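Local coordinates for protein cytochrome P450 (CYP102L1) (Mycobacterium phage Adler, PDB 6N6Q) that probably acts as a haem-thiolate monooxygenase that activates oxygen at a haem iron, a cytochrome P450 encoded by a bacteriophage, at residues I112-F117 and M247-M251; L339-P343 and L375-T380; Q439-R445 and Q464-R470. All blocks are in the same frame, centred on the assembly; numbering follows the deposited sequence.

Interaction 1 of 3, residues I112-F117 and M247-M251; sequences ILTPAF and MLDIM. With HEM (protoporphyrin IX containing Fe), chain E.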
loop_
_atom_site.group_PDB
_atom_site.type_symbol
_atom_site.label_atom_id
_atom_site.label_comp_id
_atom_site.label_asym_id
_atom_site.label_seq_id
_atom_site.Cartn_x
_atom_site.Cartn_y
_atom_site.Cartn_z
ATOM N N ILE A 112 -12.899 4.090 -15.838
ATOM C CA ILE A 112 -12.025 4.915 -16.660
ATOM C C ILE A 112 -10.558 4.564 -16.446
ATOM O O ILE A 112 -9.780 4.529 -17.399
ATOM C CB ILE A 112 -12.288 6.411 -16.374
ATOM C CG1 ILE A 112 -13.620 6.850 -16.983
ATOM C CG2 ILE A 112 -11.151 7.278 -16.899
ATOM C CD1 ILE A 112 -14.058 8.233 -16.551
ATOM N N LEU A 113 -10.172 4.285 -15.203
ATOM C CA LEU A 113 -8.776 4.057 -14.859
ATOM C C LEU A 113 -8.373 2.589 -14.874
ATOM O O LEU A 113 -7.178 2.298 -14.761
ATOM C CB LEU A 113 -8.476 4.658 -13.484
ATOM C CG LEU A 113 -8.365 6.183 -13.474
ATOM C CD1 LEU A 113 -8.619 6.745 -12.085
ATOM C CD2 LEU A 113 -6.994 6.605 -13.984
ATOM N N THR A 114 -9.324 1.663 -15.009
ATOM C CA THR A 114 -8.959 0.251 -15.101
ATOM C C THR A 114 -8.007 -0.057 -16.255
ATOM O O THR A 114 -7.042 -0.808 -16.028
ATOM C CB THR A 114 -10.220 -0.623 -15.194
ATOM O OG1 THR A 114 -11.281 0.115 -15.812
ATOM C CG2 THR A 114 -10.656 -1.092 -13.814
ATOM N N PRO A 115 -8.190 0.461 -17.476
ATOM C CA PRO A 115 -7.209 0.168 -18.535
ATOM C C PRO A 115 -5.827 0.726 -18.251
ATOM O O PRO A 115 -4.856 0.275 -18.871
ATOM C CB PRO A 115 -7.825 0.816 -19.784
ATOM C CG PRO A 115 -9.273 0.968 -19.468
ATOM C CD PRO A 115 -9.321 1.250 -18.003
ATOM N N ALA A 116 -5.705 1.688 -17.339
ATOM C CA ALA A 116 -4.419 2.279 -16.996
ATOM C C ALA A 116 -3.657 1.478 -15.951
ATOM O O ALA A 116 -2.552 1.877 -15.570
ATOM C CB ALA A 116 -4.616 3.714 -16.497
ATOM N N PHE A 117 -4.218 0.362 -15.478
ATOM C CA PHE A 117 -3.598 -0.432 -14.426
ATOM C C PHE A 117 -3.480 -1.906 -14.789
ATOM O O PHE A 117 -3.172 -2.722 -13.913
ATOM C CB PHE A 117 -4.378 -0.284 -13.115
ATOM C CG PHE A 117 -4.122 1.010 -12.402
ATOM C CD1 PHE A 117 -3.089 1.115 -11.484
ATOM C CD2 PHE A 117 -4.912 2.120 -12.646
ATOM C CE1 PHE A 117 -2.849 2.303 -10.825
ATOM C CE2 PHE A 117 -4.677 3.311 -11.990
ATOM C CZ PHE A 117 -3.644 3.403 -11.077
ATOM N N MET A 247 -1.608 7.749 -16.863
ATOM C CA MET A 247 -2.785 7.833 -16.002
ATOM C C MET A 247 -3.451 9.198 -16.102
ATOM O O MET A 247 -4.683 9.292 -16.158
ATOM C CB MET A 247 -2.399 7.533 -14.554
ATOM C CG MET A 247 -1.742 6.181 -14.358
ATOM S SD MET A 247 -1.276 5.891 -12.643
ATOM C CE MET A 247 -0.381 4.348 -12.798
ATOM N N LEU A 248 -2.656 10.269 -16.120
ATOM C CA LEU A 248 -3.224 11.607 -16.229
ATOM C C LEU A 248 -3.864 11.825 -17.595
ATOM O O LEU A 248 -4.913 12.472 -17.699
ATOM C CB LEU A 248 -2.143 12.654 -15.960
ATOM C CG LEU A 248 -2.528 14.128 -16.101
ATOM C CD1 LEU A 248 -3.774 14.441 -15.288
ATOM C CD2 LEU A 248 -1.372 15.012 -15.668
ATOM N N ASP A 249 -3.250 11.287 -18.654
ATOM C CA ASP A 249 -3.810 11.442 -19.992
ATOM C C ASP A 249 -5.182 10.789 -20.099
ATOM O O ASP A 249 -6.115 11.378 -20.656
ATOM C CB ASP A 249 -2.861 10.853 -21.033
ATOM C CG ASP A 249 -1.644 11.722 -21.277
ATOM O OD1 ASP A 249 -1.783 12.964 -21.261
ATOM O OD2 ASP A 249 -0.547 11.165 -21.490
ATOM N N ILE A 250 -5.326 9.575 -19.567
ATOM C CA ILE A 250 -6.604 8.876 -19.659
ATOM C C ILE A 250 -7.677 9.607 -18.861
ATOM O O ILE A 250 -8.844 9.655 -19.269
ATOM C CB ILE A 250 -6.446 7.413 -19.206
ATOM C CG1 ILE A 250 -5.484 6.676 -20.140
ATOM C CG2 ILE A 250 -7.793 6.706 -19.182
ATOM C CD1 ILE A 250 -5.317 5.203 -19.815
ATOM N N MET A 251 -7.306 10.197 -17.720
ATOM C CA MET A 251 -8.282 10.953 -16.942
ATOM C C MET A 251 -8.733 12.211 -17.675
ATOM O O MET A 251 -9.856 12.684 -17.460
ATOM C CB MET A 251 -7.710 11.309 -15.568
ATOM C CG MET A 251 -7.706 10.142 -14.588
ATOM S SD MET A 251 -7.213 10.600 -12.912
ATOM C CE MET A 251 -5.548 11.192 -13.194
HETATM C CHA HEM E . -7.281 -0.464 -2.687
HETATM C CHB HEM E . -3.525 -2.722 -0.587
HETATM C CHC HEM E . -0.491 -0.605 -3.746
HETATM C CHD HEM E . -4.147 2.185 -5.315
HETATM C C1A HEM E . -6.548 -1.285 -1.854
HETATM C C2A HEM E . -7.064 -2.168 -0.823
HETATM C C3A HEM E . -6.031 -2.785 -0.248
HETATM C C4A HEM E . -4.813 -2.326 -0.887
HETATM C CMA HEM E . -6.125 -3.809 0.902
HETATM C CAA HEM E . -8.546 -2.363 -0.438
HETATM C CBA HEM E . -8.927 -1.293 0.582
HETATM C CGA HEM E . -10.309 -1.545 1.129
HETATM O O1A HEM E . -10.907 -2.607 0.811
HETATM O O2A HEM E . -10.815 -0.680 1.888
HETATM C C1B HEM E . -2.385 -2.392 -1.295
HETATM C C2B HEM E . -1.073 -2.982 -1.116
HETATM C C3B HEM E . -0.227 -2.399 -1.989
HETATM C C4B HEM E . -0.987 -1.420 -2.746
HETATM C CMB HEM E . -0.779 -4.089 -0.076
HETATM C CAB HEM E . 1.286 -2.643 -2.227
HETATM C CBB HEM E . 2.045 -3.507 -1.541
HETATM C C1C HEM E . -1.207 0.321 -4.477
HETATM C C2C HEM E . -0.715 1.124 -5.578
HETATM C C3C HEM E . -1.708 1.897 -6.020
HETATM C C4C HEM E . -2.889 1.617 -5.212
HETATM C CMC HEM E . 0.718 1.105 -6.155
HETATM C CAC HEM E . -1.547 2.894 -7.194
HETATM C CBC HEM E . -2.553 3.644 -7.655
HETATM C C1D HEM E . -5.318 1.712 -4.754
HETATM C C2D HEM E . -6.654 2.236 -4.976
HETATM C C3D HEM E . -7.515 1.507 -4.255
HETATM C C4D HEM E . -6.764 0.490 -3.544
HETATM C CMD HEM E . -7.018 3.430 -5.886
HETATM C CAD HEM E . -9.046 1.709 -4.188
HETATM C CBD HEM E . -9.718 0.991 -5.355
HETATM C CGD HEM E . -11.218 1.106 -5.240
HETATM O O1D HEM E . -11.903 1.117 -6.297
HETATM O O2D HEM E . -11.734 1.194 -4.094
HETATM N NA HEM E . -5.171 -1.411 -1.858
HETATM N NB HEM E . -2.293 -1.446 -2.296
HETATM N NC HEM E . -2.535 0.652 -4.286
HETATM N ND HEM E . -5.429 0.648 -3.875
HETATM FE FE HEM E . -3.826 -0.289 -2.981
#
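Ile112, Leu113, Ala116 and Phe117 pack against Met247, Ile250 and Met251 in a buried, largely apolar contact between the C-terminal end of helix 104-113, with the turn that follows it, and the short helix 247-253, close to one edge of the haem. No hydrogen bond crosses the interface. Ile250 points toward the facing segment and divides its two branches: CG2, anti to the backbone N, rests on the backbone at Ile112 O, 3.4 Å away, while the CG1 branch, extended at chi2 (-177°), carries CD1 to the methyl of Ala116, with 3.7 Å between Ile250 CD1 and Ala116 CB. The two methyls thus meet Ile112 and Ala116, four residues apart. Leu113 lays its CD2 methyl on Met251 CG at 3.7 Å, and the methionine chain, extended as far as the sulfur, sets SD beside both leucine methyls. Met247 behaves differently. Its chain is extended and crosses Phe117 at about a right angle, bringing CE to 3.8 Å from Phe117 CE1 and SD to 4.6 Å from the ring centroid, an oblique Met-aromatic contact. The same corner of the ring meets the haem, Phe117 CE1 lying 3.5 Å from HEM CBC, so Met247 is a second-shell residue behind a pocket aromatic. Leu113 O sits in the plane of the ring at its edge. The turn itself is held by Ala116 N to Leu113 O, and Ala116 O is hydrogen-bonded to Tyr125 OH. Phe275 of the long helix 265-296 meets Phe117 edge-to-face and also touches Leu113 and Met247, Met251 leans on Ile268 and Gln271 of that helix, and Leu248 turns to Ile231 and Arg235 of helix 212-237.

Interaction 2 of 3, residues L339-P343 and L375-T380; sequences LRLWP and LHAAHT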
loop_
_atom_site.group_PDB
_atom_site.type_symbol
_atom_site.label_atom_id
_atom_site.label_comp_id
_atom_site.label_asym_id
_atom_site.label_seq_id
_atom_site.Cartn_x
_atom_site.Cartn_y
_atom_site.Cartn_z
ATOM N N LEU A 339 4.140 -9.899 2.496
ATOM C CA LEU A 339 2.774 -9.397 2.566
ATOM C C LEU A 339 1.866 -10.304 3.381
ATOM O O LEU A 339 0.785 -9.869 3.792
ATOM C CB LEU A 339 2.207 -9.215 1.157
ATOM C CG LEU A 339 2.793 -8.037 0.375
ATOM C CD1 LEU A 339 2.197 -7.962 -1.021
ATOM C CD2 LEU A 339 2.562 -6.737 1.131
ATOM N N ARG A 340 2.272 -11.552 3.620
ATOM C CA ARG A 340 1.510 -12.415 4.514
ATOM C C ARG A 340 1.863 -12.131 5.969
ATOM O O ARG A 340 0.994 -11.784 6.775
ATOM C CB ARG A 340 1.761 -13.888 4.181
ATOM C CG ARG A 340 0.894 -14.846 4.985
ATOM C CD ARG A 340 1.415 -16.272 4.932
ATOM N NE ARG A 340 2.711 -16.403 5.590
ATOM C CZ ARG A 340 2.870 -16.564 6.900
ATOM N NH1 ARG A 340 1.812 -16.611 7.697
ATOM N NH2 ARG A 340 4.085 -16.675 7.414
ATOM N N LEU A 341 3.145 -12.265 6.317
ATOM C CA LEU A 341 3.556 -12.099 7.706
ATOM C C LEU A 341 3.266 -10.692 8.216
ATOM O O LEU A 341 2.947 -10.514 9.398
ATOM C CB LEU A 341 5.041 -12.426 7.857
ATOM C CG LEU A 341 5.484 -12.876 9.251
ATOM C CD1 LEU A 341 4.683 -14.091 9.689
ATOM C CD2 LEU A 341 6.973 -13.180 9.269
ATOM N N TRP A 342 3.360 -9.688 7.347
ATOM C CA TRP A 342 3.073 -8.305 7.722
ATOM C C TRP A 342 2.387 -7.605 6.562
ATOM O O TRP A 342 3.035 -6.933 5.750
ATOM C CB TRP A 342 4.344 -7.563 8.136
ATOM C CG TRP A 342 4.930 -8.079 9.407
ATOM C CD1 TRP A 342 5.978 -8.944 9.535
ATOM C CD2 TRP A 342 4.495 -7.776 10.737
ATOM N NE1 TRP A 342 6.226 -9.191 10.863
ATOM C CE2 TRP A 342 5.329 -8.488 11.622
ATOM C CE3 TRP A 342 3.482 -6.970 11.265
ATOM C CZ2 TRP A 342 5.181 -8.420 13.006
ATOM C CZ3 TRP A 342 3.336 -6.903 12.641
ATOM C CH2 TRP A 342 4.183 -7.623 13.496
ATOM N N PRO A 343 1.065 -7.730 6.457
ATOM C CA PRO A 343 0.350 -7.019 5.392
ATOM C C PRO A 343 0.292 -5.532 5.680
ATOM O O PRO A 343 -0.337 -5.111 6.656
ATOM C CB PRO A 343 -1.044 -7.661 5.403
ATOM C CG PRO A 343 -1.177 -8.333 6.748
ATOM C CD PRO A 343 0.152 -8.308 7.457
ATOM N N LEU A 375 -6.664 -8.895 8.424
ATOM C CA LEU A 375 -5.782 -9.683 7.567
ATOM C C LEU A 375 -4.536 -10.135 8.316
ATOM O O LEU A 375 -4.063 -11.260 8.116
ATOM C CB LEU A 375 -5.388 -8.882 6.327
ATOM C CG LEU A 375 -6.461 -8.662 5.262
ATOM C CD1 LEU A 375 -5.980 -7.644 4.247
ATOM C CD2 LEU A 375 -6.806 -9.978 4.584
ATOM N N HIS A 376 -3.986 -9.271 9.174
ATOM C CA HIS A 376 -2.781 -9.632 9.913
ATOM C C HIS A 376 -3.012 -10.860 10.781
ATOM O O HIS A 376 -2.135 -11.724 10.895
ATOM C CB HIS A 376 -2.312 -8.458 10.770
ATOM C CG HIS A 376 -1.241 -8.822 11.750
ATOM N ND1 HIS A 376 -1.433 -8.779 13.114
ATOM C CD2 HIS A 376 0.030 -9.250 11.563
ATOM C CE1 HIS A 376 -0.324 -9.157 13.725
ATOM N NE2 HIS A 376 0.579 -9.448 12.807
ATOM N N ALA A 377 -4.189 -10.960 11.399
ATOM C CA ALA A 377 -4.503 -12.150 12.179
ATOM C C ALA A 377 -4.806 -13.335 11.272
ATOM O O ALA A 377 -4.420 -14.470 11.574
ATOM C CB ALA A 377 -5.678 -11.868 13.114
ATOM N N ALA A 378 -5.487 -13.088 10.151
ATOM C CA ALA A 378 -5.844 -14.175 9.246
ATOM C C ALA A 378 -4.623 -14.716 8.511
ATOM O O ALA A 378 -4.528 -15.922 8.256
ATOM C CB ALA A 378 -6.904 -13.701 8.251
ATOM N N HIS A 379 -3.679 -13.841 8.159
ATOM C CA HIS A 379 -2.491 -14.294 7.445
ATOM C C HIS A 379 -1.548 -15.071 8.352
ATOM O O HIS A 379 -0.817 -15.947 7.879
ATOM C CB HIS A 379 -1.765 -13.103 6.824
ATOM C CG HIS A 379 -2.478 -12.502 5.654
ATOM N ND1 HIS A 379 -1.969 -11.440 4.938
ATOM C CD2 HIS A 379 -3.661 -12.816 5.073
ATOM C CE1 HIS A 379 -2.807 -11.126 3.966
ATOM N NE2 HIS A 379 -3.841 -11.945 4.026
ATOM N N THR A 380 -1.541 -14.764 9.648
ATOM C CA THR A 380 -0.739 -15.488 10.623
ATOM C C THR A 380 -1.563 -16.500 11.408
ATOM O O THR A 380 -1.088 -17.021 12.423
ATOM C CB THR A 380 -0.059 -14.507 11.581
ATOM O OG1 THR A 380 -1.053 -13.826 12.357
ATOM C CG2 THR A 380 0.750 -13.482 10.802
#
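Arg340 and His379 run past each other in opposite directions, their flat groups turned by 47°. Arg340 has CG anti to the backbone N (chi1 -174°), which lays its methylenes along His379, CG being 3.7 Å from His379 CB; a bend at chi3 then brings NH1 to His379 O at 2.7 Å. The oxygen lies in the guanidinium plane, although the donor is tilted from the carbonyl plane. The imidazole of His379 turns an edge to the end of helix 329-341, where ND1 gives a weak bond to Leu339 O (3.4 Å), while NE2 is hydrogen-bonded to Lys410 N. Pro343 CG wedges between the two histidines, 3.7 Å from His379 ND1 and 3.8 Å from His376 CA. His376 lies beside Trp342 with planes nearly parallel but slid apart, its NE2 over one face of the indole at 3.8 Å from CZ3; its ND1 is hydrogen-bonded to Thr40 OG1. Leu339 borders the haem. Glu337, salt-bridged to Arg340 NH2, and Arg340 are the ends of the ExxR motif of cytochromes P450, and Arg395 nearby fits the third member of their Glu-Arg-Arg triad.

Interaction 3 of 3, residues Q439-R445 and Q464-R470; sequences QFELEPR and QLRLRNR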
loop_
_atom_site.group_PDB
_atom_site.type_symbol
_atom_site.label_atom_id
_atom_site.label_comp_id
_atom_site.label_asym_id
_atom_site.label_seq_id
_atom_site.Cartn_x
_atom_site.Cartn_y
_atom_site.Cartn_z
ATOM N N GLN A 439 22.916 -5.248 -6.830
ATOM C CA GLN A 439 23.951 -4.235 -6.684
ATOM C C GLN A 439 24.581 -4.195 -5.300
ATOM O O GLN A 439 25.772 -3.883 -5.187
ATOM C CB GLN A 439 23.379 -2.849 -7.002
ATOM C CG GLN A 439 22.845 -2.713 -8.412
ATOM C CD GLN A 439 23.927 -2.888 -9.456
ATOM O OE1 GLN A 439 23.853 -3.781 -10.300
ATOM N NE2 GLN A 439 24.941 -2.032 -9.406
ATOM N N PHE A 440 23.822 -4.486 -4.247
ATOM C CA PHE A 440 24.307 -4.344 -2.884
ATOM C C PHE A 440 24.119 -5.643 -2.115
ATOM O O PHE A 440 23.342 -6.518 -2.504
ATOM C CB PHE A 440 23.585 -3.215 -2.136
ATOM C CG PHE A 440 23.591 -1.903 -2.861
ATOM C CD1 PHE A 440 24.700 -1.075 -2.815
ATOM C CD2 PHE A 440 22.483 -1.490 -3.581
ATOM C CE1 PHE A 440 24.706 0.134 -3.477
ATOM C CE2 PHE A 440 22.483 -0.281 -4.246
ATOM C CZ PHE A 440 23.596 0.532 -4.194
ATOM N N GLU A 441 24.852 -5.753 -1.011
ATOM C CA GLU A 441 24.588 -6.748 0.015
ATOM C C GLU A 441 24.120 -6.036 1.278
ATOM O O GLU A 441 24.530 -4.906 1.561
ATOM C CB GLU A 441 25.823 -7.608 0.303
ATOM C CG GLU A 441 27.031 -6.849 0.815
ATOM C CD GLU A 441 28.271 -7.719 0.865
ATOM O OE1 GLU A 441 28.376 -8.649 0.036
ATOM O OE2 GLU A 441 29.137 -7.481 1.735
ATOM N N LEU A 442 23.246 -6.700 2.026
ATOM C CA LEU A 442 22.505 -6.070 3.110
ATOM C C LEU A 442 23.132 -6.440 4.449
ATOM O O LEU A 442 23.272 -7.625 4.768
ATOM C CB LEU A 442 21.037 -6.494 3.068
ATOM C CG LEU A 442 20.365 -6.481 1.693
ATOM C CD1 LEU A 442 18.994 -7.136 1.757
ATOM C CD2 LEU A 442 20.252 -5.064 1.157
ATOM N N GLU A 443 23.502 -5.427 5.228
ATOM C CA GLU A 443 24.016 -5.634 6.577
ATOM C C GLU A 443 22.998 -5.126 7.587
ATOM O O GLU A 443 22.757 -3.909 7.654
ATOM C CB GLU A 443 25.357 -4.922 6.767
ATOM C CG GLU A 443 25.957 -5.092 8.157
ATOM C CD GLU A 443 27.240 -4.301 8.346
ATOM O OE1 GLU A 443 27.731 -3.710 7.361
ATOM O OE2 GLU A 443 27.757 -4.267 9.483
ATOM N N PRO A 444 22.375 -5.994 8.376
ATOM C CA PRO A 444 21.432 -5.530 9.395
ATOM C C PRO A 444 22.164 -4.935 10.590
ATOM O O PRO A 444 23.378 -5.074 10.750
ATOM C CB PRO A 444 20.682 -6.806 9.785
ATOM C CG PRO A 444 21.685 -7.886 9.568
ATOM C CD PRO A 444 22.499 -7.461 8.367
ATOM N N ARG A 445 21.393 -4.258 11.438
ATOM C CA ARG A 445 21.937 -3.653 12.647
ATOM C C ARG A 445 21.972 -4.687 13.765
ATOM O O ARG A 445 20.921 -5.249 14.105
ATOM C CB ARG A 445 21.106 -2.455 13.071
ATOM C CG ARG A 445 21.592 -1.796 14.348
ATOM C CD ARG A 445 20.976 -0.423 14.525
ATOM N NE ARG A 445 21.520 0.544 13.576
ATOM C CZ ARG A 445 22.572 1.319 13.825
ATOM N NH1 ARG A 445 23.195 1.238 14.992
ATOM N NH2 ARG A 445 23.000 2.177 12.908
ATOM N N GLN A 464 17.147 0.105 10.052
ATOM C CA GLN A 464 18.340 0.661 9.431
ATOM C C GLN A 464 19.171 -0.469 8.844
ATOM O O GLN A 464 19.444 -1.461 9.526
ATOM C CB GLN A 464 19.176 1.459 10.437
ATOM C CG GLN A 464 18.590 2.807 10.819
ATOM C CD GLN A 464 19.463 3.559 11.806
ATOM O OE1 GLN A 464 20.040 2.968 12.719
ATOM N NE2 GLN A 464 19.570 4.871 11.623
ATOM N N LEU A 465 19.565 -0.318 7.584
ATOM C CA LEU A 465 20.446 -1.261 6.915
ATOM C C LEU A 465 21.685 -0.533 6.413
ATOM O O LEU A 465 21.709 0.696 6.305
ATOM C CB LEU A 465 19.743 -1.960 5.741
ATOM C CG LEU A 465 18.562 -2.880 6.053
ATOM C CD1 LEU A 465 17.995 -3.465 4.768
ATOM C CD2 LEU A 465 18.972 -3.984 7.015
ATOM N N ARG A 466 22.720 -1.310 6.112
ATOM C CA ARG A 466 23.934 -0.788 5.508
ATOM C C ARG A 466 24.301 -1.653 4.313
ATOM O O ARG A 466 24.073 -2.866 4.311
ATOM C CB ARG A 466 25.093 -0.738 6.511
ATOM C CG ARG A 466 26.294 0.052 6.021
ATOM C CD ARG A 466 27.113 0.580 7.184
ATOM N NE ARG A 466 27.574 -0.492 8.059
ATOM C CZ ARG A 466 28.215 -0.293 9.207
ATOM N NH1 ARG A 466 28.471 0.942 9.619
ATOM N NH2 ARG A 466 28.600 -1.328 9.941
ATOM N N LEU A 467 24.863 -1.017 3.292
ATOM C CA LEU A 467 25.120 -1.664 2.017
ATOM C C LEU A 467 26.590 -1.552 1.645
ATOM O O LEU A 467 27.251 -0.552 1.940
ATOM C CB LEU A 467 24.275 -1.041 0.903
ATOM C CG LEU A 467 22.829 -0.697 1.249
ATOM C CD1 LEU A 467 22.326 0.372 0.306
ATOM C CD2 LEU A 467 21.953 -1.933 1.170
ATOM N N ARG A 468 27.093 -2.596 0.995
ATOM C CA ARG A 468 28.360 -2.557 0.282
ATOM C C ARG A 468 28.103 -2.958 -1.162
ATOM O O ARG A 468 27.303 -3.859 -1.428
ATOM C CB ARG A 468 29.401 -3.495 0.903
ATOM C CG ARG A 468 29.579 -3.373 2.408
ATOM C CD ARG A 468 29.949 -1.961 2.841
ATOM N NE ARG A 468 30.626 -1.957 4.135
ATOM C CZ ARG A 468 30.020 -2.153 5.304
ATOM N NH1 ARG A 468 28.713 -2.372 5.354
ATOM N NH2 ARG A 468 30.725 -2.134 6.427
ATOM N N ASN A 469 28.768 -2.276 -2.092
ATOM C CA ASN A 469 28.668 -2.658 -3.493
ATOM C C ASN A 469 29.255 -4.050 -3.691
ATOM O O ASN A 469 30.347 -4.351 -3.198
ATOM C CB ASN A 469 29.388 -1.638 -4.374
ATOM C CG ASN A 469 28.737 -0.269 -4.331
ATOM O OD1 ASN A 469 29.142 0.601 -3.558
ATOM N ND2 ASN A 469 27.716 -0.073 -5.160
ATOM N N ARG A 470 28.521 -4.904 -4.408
ATOM C CA ARG A 470 28.888 -6.314 -4.495
ATOM C C ARG A 470 30.176 -6.546 -5.277
ATOM O O ARG A 470 30.768 -7.624 -5.150
ATOM C CB ARG A 470 27.743 -7.117 -5.114
ATOM C CG ARG A 470 26.447 -7.024 -4.324
ATOM C CD ARG A 470 25.842 -8.391 -4.038
ATOM N NE ARG A 470 25.286 -9.017 -5.234
ATOM C CZ ARG A 470 25.835 -10.050 -5.863
ATOM N NH1 ARG A 470 26.959 -10.586 -5.409
ATOM N NH2 ARG A 470 25.254 -10.552 -6.944
HETATM O O HOH W 1 18.602 -3.476 11.099
#
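Phe440 to Pro444 runs antiparallel to Gln464-Asn469, the strand axes 4.7 Å apart at closest and inclined at 149°, with Glu443 and Arg466 joined by a reciprocal backbone pair, Glu443 N to Arg466 O being 2.8 Å. Bonding is looser toward Glu441 and Arg468, yet Arg470 N still reaches Gln439 O. Glu443, Arg466 and Arg468 build a salt-bridge network on one face. The glutamate, fully extended with CG anti to the backbone N (chi1 180°), lies alongside Arg466, which grips it side-on: NE goes to OE1, and NH2 to OE2 at 3.1 Å, both from above the carboxylate plane. Arg468 NH1 comes to 2.6 Å from Glu443 OE1, nearly in line with the carboxylate bond to that oxygen, so one oxygen serves two guanidinium groups. On the other face Leu467 CD2 meets Leu442 CD2 at 3.6 Å, while Leu467 CD1 lies over one face of the Phe440 ring, toward its rim, in a CH-pi contact, 4.2 Å from its centroid; Gln439 CB covers the opposite face. At the far end a water links Arg445 N to Gln464 O. Strand 464-469 is the middle of a three-stranded sheet with 150-151 beyond it; Leu442 and Leu465 settle on helix 265-296, and Phe440 and Leu467 on helix 119-145.

In the fold
From the N terminus the three contacts follow one another without nesting or crossing. Interaction 1 closes the longest loop, 129 mostly helical residues, and fastens the end of helix 104-113 to helix 247-253. Interaction 2 then closes a loop of 31 residues, almost half of them strand and none helix, joining helix 329-341 to the short helix 375-379. Interaction 3 closes the shortest loop, 18 residues that include two more short strands, and pairs two strands near the C terminus. Interactions 1 and 2 lie on opposite sides of the chain's centre, about 30 Å between centres, and each borders the haem. None touches another, but helix 265-296 packs against all three.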